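Local coordinates for protein transcriptional regulator, MarR/EmrR family (Clostridium acetobutylicum, PDB 3JW4) that probably binds DNA as a dimeric transcriptional regulator of the MarR family, through the winged helix-turn-helix typical of that family, at the interface of chains A and B. Residues are numbered along the deposited sequence; one frame, centred on the assembly and turned at random. Chains: chain A/B, Transcriptional regulator, MarR/EmrR family.

The interface of chains A and B. Residues chain A 13, 16, 20; chain B 45, 118-119, 122.
The methyl CG2 of A:Thr13 comes down on helix 105-126 of chain B, 4.1 Å from CB of B:Phe118 and at a similar distance from CB of B:Glu122, with the backbone N of B:Leu119 at the margin. This small apolar centre illustrates how a helix N-terminus can be docked on a partner subunit: a few carbons meet at the middle, while polar groups around them may set the fit. The patch is part of a two-fold symmetric interface between copies of one protein, with a twin where the chains are exchanged, as suits MarR regulators, which are typically dimers. The threonine has OG1 between its backbone N and carbonyl carbon (chi1 68°), which turns the methyl to the helix and the hydroxyl toward B:Arg45.

B:Phe118 serves the contact indirectly. One ring face lies beneath the guanidinium of B:Arg45, whose NH2 sits over the ring centre, 3.6 Å above its plane; this packing within chain B probably steadies the arginine where it meets chain A. A:Arg20 approaches it tip to tip, the guanidinium planes 52° apart. The two tips, both presumably cationic, share water 2, which lies in the plane of the B:Arg45 group at its edge, 2.8 Å from NH1, and also bonds A:Arg20 NH1. This water, which A:Thr13 OG1 joins too, may ease repulsion between them. Water 2 passes the network to water 1, which ties A:Ser16 OG to the backbone carbonyl O of B:Phe118 at 2.7 Å from the latter.

On the opposite flank, B:Glu122 extends with CG anti to its backbone N, then bends at chi2 to bring its carboxylate against the backbone of A:Thr13. The carboxylate thus caps helix 14-25 near its first turn, where the helix dipole may favour its negative charge. OE1 takes two donors from A:Ser16: the hydroxyl OG, nearly in line with the C-O bond at 2.6 Å, and the backbone N, on the syn side, 17° out of the carboxylate plane and 2.8 Å from OE1.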
loop_
_atom_site.group_PDB
_atom_site.type_symbol
_atom_site.label_atom_id
_atom_site.label_comp_id
_atom_site.label_asym_id
_atom_site.label_seq_id
_atom_site.Cartn_x
_atom_site.Cartn_y
_atom_site.Cartn_z
ATOM N N THR A 13 -11.843 -2.429 12.182
ATOM C CA THR A 13 -11.986 -2.197 10.733
ATOM C C THR A 13 -11.320 -3.351 9.988
ATOM O O THR A 13 -10.367 -3.146 9.237
ATOM C CB THR A 13 -11.432 -0.800 10.272
ATOM O OG1 THR A 13 -10.005 -0.746 10.406
ATOM C CG2 THR A 13 -12.102 0.367 11.057
ATOM N N SER A 16 -10.983 -3.375 5.913
ATOM C CA SER A 16 -9.922 -2.452 5.480
ATOM C C SER A 16 -8.551 -2.977 5.826
ATOM O O SER A 16 -7.639 -2.908 5.017
ATOM C CB SER A 16 -10.072 -1.064 6.087
ATOM O OG SER A 16 -11.412 -0.627 6.020
ATOM N N ARG A 20 -5.771 -3.847 2.905
ATOM C CA ARG A 20 -4.462 -3.166 2.923
ATOM C C ARG A 20 -3.296 -4.151 2.988
ATOM O O ARG A 20 -2.295 -3.996 2.283
ATOM C CB ARG A 20 -4.354 -2.229 4.128
ATOM C CG ARG A 20 -5.129 -0.940 4.009
ATOM C CD ARG A 20 -4.642 0.115 5.051
ATOM N NE ARG A 20 -4.620 -0.413 6.422
ATOM C CZ ARG A 20 -5.626 -0.347 7.304
ATOM N NH1 ARG A 20 -6.781 0.238 6.991
ATOM N NH2 ARG A 20 -5.467 -0.873 8.522
ATOM N N ARG B 45 -3.102 6.045 13.536
ATOM C CA ARG B 45 -2.705 4.723 13.999
ATOM C C ARG B 45 -1.791 4.755 15.237
ATOM O O ARG B 45 -1.969 3.977 16.180
ATOM C CB ARG B 45 -1.976 3.986 12.860
ATOM C CG ARG B 45 -2.787 2.973 12.134
ATOM C CD ARG B 45 -3.967 3.506 11.329
ATOM N NE ARG B 45 -5.144 2.671 11.630
ATOM C CZ ARG B 45 -6.101 2.301 10.779
ATOM N NH1 ARG B 45 -7.096 1.543 11.237
ATOM N NH2 ARG B 45 -6.081 2.665 9.499
ATOM N N PHE B 118 -12.177 6.150 9.909
ATOM C CA PHE B 118 -11.849 4.772 9.515
ATOM C C PHE B 118 -13.081 3.869 9.505
ATOM O O PHE B 118 -13.201 2.978 8.658
ATOM C CB PHE B 118 -10.773 4.162 10.422
ATOM C CG PHE B 118 -9.423 4.887 10.390
ATOM C CD1 PHE B 118 -8.892 5.371 9.213
ATOM C CD2 PHE B 118 -8.669 5.013 11.561
ATOM C CE1 PHE B 118 -7.635 6.000 9.195
ATOM C CE2 PHE B 118 -7.416 5.655 11.569
ATOM C CZ PHE B 118 -6.893 6.142 10.374
ATOM N N LEU B 119 -13.996 4.097 10.435
ATOM C CA LEU B 119 -15.212 3.311 10.497
ATOM C C LEU B 119 -16.184 3.603 9.321
ATOM O O LEU B 119 -16.844 2.673 8.815
ATOM C CB LEU B 119 -15.918 3.538 11.816
ATOM C CG LEU B 119 -16.840 2.396 12.230
ATOM C CD1 LEU B 119 -16.008 1.220 12.809
ATOM C CD2 LEU B 119 -17.893 2.896 13.223
ATOM N N GLU B 122 -14.660 1.840 6.374
ATOM C CA GLU B 122 -14.924 0.407 6.512
ATOM C C GLU B 122 -16.327 0.058 6.035
ATOM O O GLU B 122 -16.535 -0.946 5.334
ATOM C CB GLU B 122 -14.748 -0.028 7.974
ATOM C CG GLU B 122 -15.124 -1.492 8.287
ATOM C CD GLU B 122 -14.022 -2.483 7.954
ATOM O OE1 GLU B 122 -12.959 -2.078 7.438
ATOM O OE2 GLU B 122 -14.207 -3.685 8.230
HETATM O O HOH W 1 -11.040 1.881 7.490
HETATM O O HOH W 2 -8.710 1.135 9.030
#